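Local coordinates for protein hemoglobin subunit beta (Isurus oxyrinchus, PDB 3MKB) that probably transports oxygen in shark blood as the heme-bearing beta subunit of a four-chain hemoglobin, at residues Ser51-Ala54 and Ala55-Gly59; Pro90-Phe93 and His94-Thr97; Ile23-Lys26 and Ala27-Met31. All blocks are in the same frame, centred on the assembly; numbering follows the deposited sequence.

Contact 1: Ser51-Ala54 and Ala55-Gly59; sequences SIHA and AIVVG. With HEM (protoporphyrin IX containing Fe), chain F.
Val57 N donates a nearly straight hydrogen bond to His53 O one turn back, at 169° and in the carbonyl plane, while Val58 N gives the shorter bond to Ala54 O, 2.8 Å. Ala55 N closes the first of these three backbone bonds on Ser51 O.

Apolar contacts follow the same spacing. The imidazole of His53 and the side chain of Val57 cross obliquely, with the CG2 methyl of the valine resting against the ring. On Ile56, CG1 bends back against the previous turn and comes to 3.2 Å from Ile52 O, a close approach of a methylene to a carbonyl oxygen. Val58 CG2 comes slightly nearer to Ala54 O, at 3.1 Å. Branched side chains suit this stretch because one branch can lean on the helix and the other can reach outward.

That outward reach meets the heme. With CG anti to the backbone N (chi1 -174°), the His53 ring projects over the porphyrin and turns an edge to it. Ile56 CG2 touches HEM C2A at 3.4 Å, and Val57 CG1 lies 3.9 Å from HEM C2B. Water 1, bound to the iron at 2.2 Å, lies on the side of the heme that His53 occupies. The arrangement is that of the globin distal pocket, where a histidine and a valine one turn apart face the ligand site; His53 and Val57 probably fill those roles.

Phe42 meets the His53 ring edge-to-face. On the side turned from the heme, helix 50-65 packs on helix 20-34: Ser51 and Ala54 lie on Thr25, and Val58 lies on Ser21. The small side chains of Ser51 and Ala54 let the two helices come close, and His53 also touches Leu28 of that helix.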
loop_
_atom_site.group_PDB
_atom_site.type_symbol
_atom_site.label_atom_id
_atom_site.label_comp_id
_atom_site.label_asym_id
_atom_site.label_seq_id
_atom_site.Cartn_x
_atom_site.Cartn_y
_atom_site.Cartn_z
ATOM N N SER B 51 22.320 15.840 8.635
ATOM C CA SER B 51 23.325 15.111 9.360
ATOM C C SER B 51 22.935 15.058 10.828
ATOM O O SER B 51 22.949 13.998 11.432
ATOM C CB SER B 51 24.700 15.740 9.117
ATOM O OG SER B 51 25.667 15.274 10.042
ATOM N N ILE B 52 22.522 16.185 11.391
ATOM C CA ILE B 52 22.044 16.194 12.786
ATOM C C ILE B 52 20.858 15.282 12.986
ATOM O O ILE B 52 20.710 14.620 14.019
ATOM C CB ILE B 52 21.526 17.574 13.191
ATOM C CG1 ILE B 52 22.479 18.653 12.723
ATOM C CG2 ILE B 52 21.274 17.599 14.649
ATOM C CD1 ILE B 52 23.715 18.807 13.552
ATOM N N HIS B 53 19.968 15.268 12.004
ATOM C CA HIS B 53 18.784 14.471 12.190
ATOM C C HIS B 53 19.099 12.983 12.122
ATOM O O HIS B 53 18.533 12.184 12.873
ATOM C CB HIS B 53 17.677 14.848 11.232
ATOM C CG HIS B 53 16.411 14.117 11.535
ATOM N ND1 HIS B 53 15.495 14.581 12.455
ATOM C CD2 HIS B 53 15.960 12.912 11.119
ATOM C CE1 HIS B 53 14.512 13.702 12.563
ATOM N NE2 HIS B 53 14.771 12.682 11.762
ATOM N N ALA B 54 20.029 12.622 11.240
ATOM C CA ALA B 54 20.474 11.226 11.090
ATOM C C ALA B 54 21.066 10.645 12.358
ATOM O O ALA B 54 20.930 9.435 12.637
ATOM C CB ALA B 54 21.475 11.139 9.977
ATOM N N ALA B 55 21.765 11.507 13.109
ATOM C CA ALA B 55 22.332 11.145 14.389
ATOM C C ALA B 55 21.247 10.730 15.396
ATOM O O ALA B 55 21.421 9.769 16.163
ATOM C CB ALA B 55 23.206 12.283 14.917
ATOM N N ILE B 56 20.115 11.438 15.371
ATOM C CA ILE B 56 18.971 11.078 16.207
ATOM C C ILE B 56 18.438 9.686 15.807
ATOM O O ILE B 56 18.363 8.770 16.639
ATOM C CB ILE B 56 17.838 12.122 16.111
ATOM C CG1 ILE B 56 18.422 13.533 15.956
ATOM C CG2 ILE B 56 16.945 12.020 17.343
ATOM C CD1 ILE B 56 17.529 14.742 16.427
ATOM N N VAL B 57 18.098 9.541 14.520
ATOM C CA VAL B 57 17.498 8.304 13.991
ATOM C C VAL B 57 18.403 7.111 14.279
ATOM O O VAL B 57 17.960 6.080 14.792
ATOM C CB VAL B 57 17.228 8.412 12.467
ATOM C CG1 VAL B 57 16.646 7.133 11.925
ATOM C CG2 VAL B 57 16.299 9.557 12.178
ATOM N N VAL B 58 19.694 7.283 13.981
ATOM C CA VAL B 58 20.690 6.244 14.135
ATOM C C VAL B 58 20.855 5.781 15.565
ATOM O O VAL B 58 21.013 4.570 15.829
ATOM C CB VAL B 58 22.047 6.714 13.557
ATOM C CG1 VAL B 58 23.176 5.922 14.129
ATOM C CG2 VAL B 58 22.020 6.606 12.039
ATOM N N GLY B 59 20.819 6.727 16.511
ATOM C CA GLY B 59 20.775 6.341 17.932
ATOM C C GLY B 59 19.608 5.426 18.216
ATOM O O GLY B 59 19.742 4.408 18.864
HETATM C CHA HEM F . 12.728 13.004 16.194
HETATM C CHB HEM F . 13.793 8.335 15.622
HETATM C CHC HEM F . 11.406 8.458 11.477
HETATM C CHD HEM F . 10.549 13.249 11.888
HETATM C C1A HEM F . 13.121 11.719 16.399
HETATM C C2A HEM F . 13.690 11.251 17.618
HETATM C C3A HEM F . 13.999 9.979 17.452
HETATM C C4A HEM F . 13.626 9.604 16.136
HETATM C CMA HEM F . 14.643 9.063 18.516
HETATM C CAA HEM F . 13.944 12.088 18.894
HETATM C CBA HEM F . 12.680 12.176 19.738
HETATM C CGA HEM F . 13.029 12.884 21.037
HETATM O O1A HEM F . 13.602 12.243 21.954
HETATM O O2A HEM F . 12.739 14.087 21.155
HETATM C C1B HEM F . 13.265 7.920 14.449
HETATM C C2B HEM F . 13.346 6.577 13.879
HETATM C C3B HEM F . 12.677 6.643 12.713
HETATM C C4B HEM F . 12.159 8.004 12.524
HETATM C CMB HEM F . 14.058 5.310 14.457
HETATM C CAB HEM F . 12.461 5.482 11.730
HETATM C CBB HEM F . 11.188 5.258 11.376
HETATM C C1C HEM F . 10.998 9.769 11.216
HETATM C C2C HEM F . 10.387 10.257 9.999
HETATM C C3C HEM F . 10.187 11.562 10.113
HETATM C C4C HEM F . 10.623 11.966 11.412
HETATM C CMC HEM F . 10.051 9.467 8.734
HETATM C CAC HEM F . 9.539 12.500 9.068
HETATM C CBC HEM F . 9.837 12.413 7.749
HETATM C C1D HEM F . 11.114 13.656 13.054
HETATM C C2D HEM F . 11.211 15.018 13.545
HETATM C C3D HEM F . 11.904 14.901 14.889
HETATM C C4D HEM F . 12.155 13.500 15.077
HETATM C CMD HEM F . 10.734 16.312 12.857
HETATM C CAD HEM F . 12.302 16.011 15.893
HETATM C CBD HEM F . 13.607 16.659 15.492
HETATM C CGD HEM F . 13.739 17.890 16.402
HETATM O O1D HEM F . 14.674 17.901 17.246
HETATM O O2D HEM F . 12.932 18.883 16.330
HETATM N NA HEM F . 13.089 10.687 15.479
HETATM N NB HEM F . 12.539 8.732 13.620
HETATM N NC HEM F . 11.130 10.850 12.075
HETATM N ND HEM F . 11.661 12.807 13.992
HETATM FE FE HEM F . 11.971 10.753 13.790
HETATM O O HOH W 1 13.656 11.004 12.394
#

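Contact 2: Pro90-Phe93 and His94-Thr97; sequences PGSF and HLLT. With HEM (protoporphyrin IX containing Fe), chain F.
From Pro90 to Ser92 the backbone has helical torsions without regular bonding, and helix 93-108 then settles in as Thr97 N bonds to Phe93 O, at 3.2 Å and 165°, while Leu95 N holds Ser92 O only weakly.

Water 2 bridges the entry, giving a proton to Pro90 O and accepting one from His94 N. The imidazole of His94 is swung back along the turn, CG between the backbone N and the carbonyl carbon (chi1 81°), which sets Gly91 O at its edge, 3.2 Å from His94 CD2. Asp98 bonds its ND1. Leu95 CD1 packs on Ser92 CB at 4.1 Å.

Two apolar side chains straddle the heme rim. Phe93 lies on the face away from water 1, its CD1 3.7 Å from the vinyl carbon HEM CBB; Leu96 lies on the water side, with CD2 3.7 Å from HEM CHC. A flat ring and a branched chain both suit a greasy porphyrin edge. Cutting Phe93 back to an alanine removes the ring from this vinyl, which would probably leave a gap there and let the heme shift in its pocket.

Ser92 OG bonds Asp94 of the hemoglobin alpha chain, so the turn also borders the subunit interface. Helix 114-132 packs on Phe93, His94 and Thr97, and helix 20-34 meets Leu95 and Leu96 through Met31.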
loop_
_atom_site.group_PDB
_atom_site.type_symbol
_atom_site.label_atom_id
_atom_site.label_comp_id
_atom_site.label_asym_id
_atom_site.label_seq_id
_atom_site.Cartn_x
_atom_site.Cartn_y
_atom_site.Cartn_z
ATOM N N PRO B 90 2.533 8.166 9.920
ATOM C CA PRO B 90 3.290 6.902 10.071
ATOM C C PRO B 90 3.462 6.147 8.744
ATOM O O PRO B 90 4.400 5.367 8.593
ATOM C CB PRO B 90 2.500 6.113 11.141
ATOM C CG PRO B 90 1.036 6.639 11.024
ATOM C CD PRO B 90 1.234 8.134 10.628
ATOM N N GLY B 91 2.638 6.501 7.754
ATOM C CA GLY B 91 2.697 5.927 6.419
ATOM C C GLY B 91 3.918 6.355 5.671
ATOM O O GLY B 91 4.233 5.780 4.624
ATOM N N SER B 92 4.588 7.382 6.186
ATOM C CA SER B 92 5.833 7.897 5.654
ATOM C C SER B 92 7.103 7.290 6.332
ATOM O O SER B 92 8.222 7.417 5.839
ATOM C CB SER B 92 5.839 9.429 5.729
ATOM O OG SER B 92 4.748 9.991 4.954
ATOM N N PHE B 93 6.942 6.623 7.464
ATOM C CA PHE B 93 8.106 5.946 8.070
ATOM C C PHE B 93 8.928 5.033 7.117
ATOM O O PHE B 93 10.149 5.091 7.112
ATOM C CB PHE B 93 7.661 5.121 9.283
ATOM C CG PHE B 93 7.295 5.960 10.524
ATOM C CD1 PHE B 93 8.035 7.089 10.856
ATOM C CD2 PHE B 93 6.221 5.599 11.339
ATOM C CE1 PHE B 93 7.738 7.856 11.936
ATOM C CE2 PHE B 93 5.921 6.339 12.473
ATOM C CZ PHE B 93 6.672 7.496 12.772
ATOM N N HIS B 94 8.274 4.163 6.343
ATOM C CA HIS B 94 8.999 3.274 5.441
ATOM C C HIS B 94 9.717 4.011 4.302
ATOM O O HIS B 94 10.510 3.435 3.618
ATOM C CB HIS B 94 8.050 2.182 4.864
ATOM C CG HIS B 94 7.212 2.661 3.713
ATOM N ND1 HIS B 94 7.602 2.529 2.396
ATOM C CD2 HIS B 94 6.028 3.321 3.684
ATOM C CE1 HIS B 94 6.690 3.077 1.605
ATOM N NE2 HIS B 94 5.736 3.578 2.365
ATOM N N LEU B 95 9.324 5.243 3.998
ATOM C CA LEU B 95 10.049 6.024 2.988
ATOM C C LEU B 95 11.466 6.305 3.496
ATOM O O LEU B 95 12.411 6.299 2.745
ATOM C CB LEU B 95 9.298 7.323 2.702
ATOM C CG LEU B 95 7.858 7.079 2.254
ATOM C CD1 LEU B 95 7.099 8.450 1.941
ATOM C CD2 LEU B 95 7.872 6.183 1.034
ATOM N N LEU B 96 11.594 6.556 4.786
ATOM C CA LEU B 96 12.891 6.669 5.415
ATOM C C LEU B 96 13.644 5.359 5.410
ATOM O O LEU B 96 14.739 5.304 4.964
ATOM C CB LEU B 96 12.782 7.188 6.841
ATOM C CG LEU B 96 14.132 7.376 7.519
ATOM C CD1 LEU B 96 15.032 8.254 6.682
ATOM C CD2 LEU B 96 13.978 7.950 8.916
ATOM N N THR B 97 13.034 4.304 5.927
ATOM C CA THR B 97 13.733 3.019 6.024
ATOM C C THR B 97 14.037 2.453 4.637
ATOM O O THR B 97 15.060 1.895 4.447
ATOM C CB THR B 97 12.986 2.016 6.880
ATOM O OG1 THR B 97 11.714 1.722 6.278
ATOM C CG2 THR B 97 12.808 2.541 8.345
HETATM C CHA HEM F . 12.728 13.004 16.194
HETATM C CHB HEM F . 13.793 8.335 15.622
HETATM C CHC HEM F . 11.406 8.458 11.477
HETATM C CHD HEM F . 10.549 13.249 11.888
HETATM C C1A HEM F . 13.121 11.719 16.399
HETATM C C2A HEM F . 13.690 11.251 17.618
HETATM C C3A HEM F . 13.999 9.979 17.452
HETATM C C4A HEM F . 13.626 9.604 16.136
HETATM C CMA HEM F . 14.643 9.063 18.516
HETATM C CAA HEM F . 13.944 12.088 18.894
HETATM C CBA HEM F . 12.680 12.176 19.738
HETATM C CGA HEM F . 13.029 12.884 21.037
HETATM O O1A HEM F . 13.602 12.243 21.954
HETATM O O2A HEM F . 12.739 14.087 21.155
HETATM C C1B HEM F . 13.265 7.920 14.449
HETATM C C2B HEM F . 13.346 6.577 13.879
HETATM C C3B HEM F . 12.677 6.643 12.713
HETATM C C4B HEM F . 12.159 8.004 12.524
HETATM C CMB HEM F . 14.058 5.310 14.457
HETATM C CAB HEM F . 12.461 5.482 11.730
HETATM C CBB HEM F . 11.188 5.258 11.376
HETATM C C1C HEM F . 10.998 9.769 11.216
HETATM C C2C HEM F . 10.387 10.257 9.999
HETATM C C3C HEM F . 10.187 11.562 10.113
HETATM C C4C HEM F . 10.623 11.966 11.412
HETATM C CMC HEM F . 10.051 9.467 8.734
HETATM C CAC HEM F . 9.539 12.500 9.068
HETATM C CBC HEM F . 9.837 12.413 7.749
HETATM C C1D HEM F . 11.114 13.656 13.054
HETATM C C2D HEM F . 11.211 15.018 13.545
HETATM C C3D HEM F . 11.904 14.901 14.889
HETATM C C4D HEM F . 12.155 13.500 15.077
HETATM C CMD HEM F . 10.734 16.312 12.857
HETATM C CAD HEM F . 12.302 16.011 15.893
HETATM C CBD HEM F . 13.607 16.659 15.492
HETATM C CGD HEM F . 13.739 17.890 16.402
HETATM O O1D HEM F . 14.674 17.901 17.246
HETATM O O2D HEM F . 12.932 18.883 16.330
HETATM N NA HEM F . 13.089 10.687 15.479
HETATM N NB HEM F . 12.539 8.732 13.620
HETATM N NC HEM F . 11.130 10.850 12.075
HETATM N ND HEM F . 11.661 12.807 13.992
HETATM FE FE HEM F . 11.971 10.753 13.790
HETATM O O HOH W 2 5.488 3.455 7.074
HETATM O O HOH W 3 3.700 6.236 1.892
HETATM O O HOH W 1 13.656 11.004 12.394
#

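Contact 3: Ile23-Lys26 and Ala27-Met31; sequences IGTK and ALERM
Thr25 and Glu29 lie side by side one turn apart and point the same way, the methyl Thr25 CG2 standing 3.7 Å from Glu29 OE2. The glutamate chain is extended and leans back over the preceding turn, with Glu29 CG 3.3 Å from Thr25 O and the carboxylate beside the threonine methyl; an exposed position suits its charge. On the next residues round, Arg30 CB rests 3.3 Å from Lys26 O, and Ala27 CB lies 3.4 Å from Ile23 O.

Four successive backbone bonds set this spacing. Leu28 N reaches Gly24 O at 171°, and Arg30 N makes one of the two shortest, 2.8 Å to Lys26 O; Ala27 N and Glu29 N complete the ladder on Ile23 O and Thr25 O.

Further out, Thr25 OG1 bonds Ser21 O, which ties the hydroxyl to the preceding turn and fixes the rotation that sends CG2 toward Glu29. The Arg30 chain leaves the helix extended and bends at chi3 (-58°), which brings its guanidinium to Glu103, with which NE forms a salt bridge, while NH1 and NH2 bond His121 and Phe116 O of the hemoglobin alpha chain.

The i to i+4 bonds are those of any regular alpha-helix; by position this is the second helix of the globin fold, and its faces here meet helix 50-65, helix 93-108 and an alpha subunit.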
loop_
_atom_site.group_PDB
_atom_site.type_symbol
_atom_site.label_atom_id
_atom_site.label_comp_id
_atom_site.label_asym_id
_atom_site.label_seq_id
_atom_site.Cartn_x
_atom_site.Cartn_y
_atom_site.Cartn_z
ATOM N N ILE B 23 25.500 6.903 6.472
ATOM C CA ILE B 23 24.355 6.242 5.870
ATOM C C ILE B 23 23.008 6.961 6.137
ATOM O O ILE B 23 22.268 7.188 5.198
ATOM C CB ILE B 23 24.277 4.757 6.323
ATOM C CG1 ILE B 23 25.541 3.979 5.894
ATOM C CG2 ILE B 23 23.009 4.100 5.849
ATOM C CD1 ILE B 23 25.692 2.596 6.608
ATOM N N GLY B 24 22.677 7.256 7.409
ATOM C CA GLY B 24 21.449 7.943 7.784
ATOM C C GLY B 24 21.331 9.323 7.153
ATOM O O GLY B 24 20.256 9.712 6.664
ATOM N N THR B 25 22.452 10.023 7.108
ATOM C CA THR B 25 22.494 11.360 6.530
ATOM C C THR B 25 22.097 11.261 5.034
ATOM O O THR B 25 21.162 11.929 4.611
ATOM C CB THR B 25 23.882 12.032 6.736
ATOM O OG1 THR B 25 24.119 12.170 8.149
ATOM C CG2 THR B 25 23.906 13.412 6.113
ATOM N N LYS B 26 22.769 10.407 4.281
ATOM C CA LYS B 26 22.428 10.165 2.860
ATOM C C LYS B 26 21.033 9.627 2.692
ATOM O O LYS B 26 20.360 10.010 1.750
ATOM C CB LYS B 26 23.395 9.191 2.196
ATOM C CG LYS B 26 24.844 9.584 2.322
ATOM C CD LYS B 26 25.749 8.506 1.755
ATOM C CE LYS B 26 27.204 8.755 2.150
ATOM N NZ LYS B 26 28.141 7.704 1.615
ATOM N N ALA B 27 20.590 8.721 3.583
ATOM C CA ALA B 27 19.200 8.179 3.431
ATOM C C ALA B 27 18.117 9.274 3.563
ATOM O O ALA B 27 17.155 9.310 2.798
ATOM C CB ALA B 27 18.915 7.039 4.403
ATOM N N LEU B 28 18.269 10.116 4.585
ATOM C CA LEU B 28 17.407 11.253 4.806
ATOM C C LEU B 28 17.385 12.179 3.575
ATOM O O LEU B 28 16.291 12.615 3.113
ATOM C CB LEU B 28 17.913 12.002 6.061
ATOM C CG LEU B 28 17.040 12.539 7.179
ATOM C CD1 LEU B 28 17.046 14.094 7.197
ATOM C CD2 LEU B 28 15.598 11.970 7.301
ATOM N N GLU B 29 18.587 12.497 3.076
ATOM C CA GLU B 29 18.765 13.388 1.914
ATOM C C GLU B 29 18.090 12.800 0.682
ATOM O O GLU B 29 17.369 13.500 -0.071
ATOM C CB GLU B 29 20.270 13.686 1.653
ATOM C CG GLU B 29 20.853 14.654 2.711
ATOM C CD GLU B 29 22.395 14.787 2.679
ATOM O OE1 GLU B 29 23.100 13.941 2.046
ATOM O OE2 GLU B 29 22.879 15.722 3.350
ATOM N N ARG B 30 18.289 11.500 0.496
ATOM C CA ARG B 30 17.641 10.784 -0.562
ATOM C C ARG B 30 16.143 10.826 -0.468
ATOM O O ARG B 30 15.441 11.074 -1.481
ATOM C CB ARG B 30 18.123 9.318 -0.583
ATOM C CG ARG B 30 17.495 8.438 -1.705
ATOM C CD ARG B 30 18.159 6.994 -1.676
ATOM N NE ARG B 30 19.604 7.099 -1.844
ATOM C CZ ARG B 30 20.221 7.126 -3.030
ATOM N NH1 ARG B 30 19.512 7.035 -4.155
ATOM N NH2 ARG B 30 21.547 7.245 -3.093
ATOM N N MET B 31 15.635 10.558 0.734
ATOM C CA MET B 31 14.182 10.516 0.955
ATOM C C MET B 31 13.577 11.877 0.589
ATOM O O MET B 31 12.535 11.938 -0.026
ATOM C CB MET B 31 13.872 10.171 2.402
ATOM C CG MET B 31 12.359 10.118 2.732
ATOM S SD MET B 31 12.112 10.130 4.520
ATOM C CE MET B 31 12.788 11.744 4.955
#

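How the contacts relate
All three contacts are local turns of helix, so none closes a long loop, and they follow in series without nesting or crossing. From the N terminus, contact 3 comes first, on helix 20-34; contact 1 lies on the following long helix, 50-65; contact 2 opens helix 93-108. In space they converge. Ala54 CB presses on Gly24, whose lack of a side chain permits the close approach of contacts 1 and 3. Met31 SD lies 3.6 Å from Leu96 N, joining contacts 3 and 2. Val57 meets Leu96 on the water 1 side of the heme, which contacts 1 and 2 both touch.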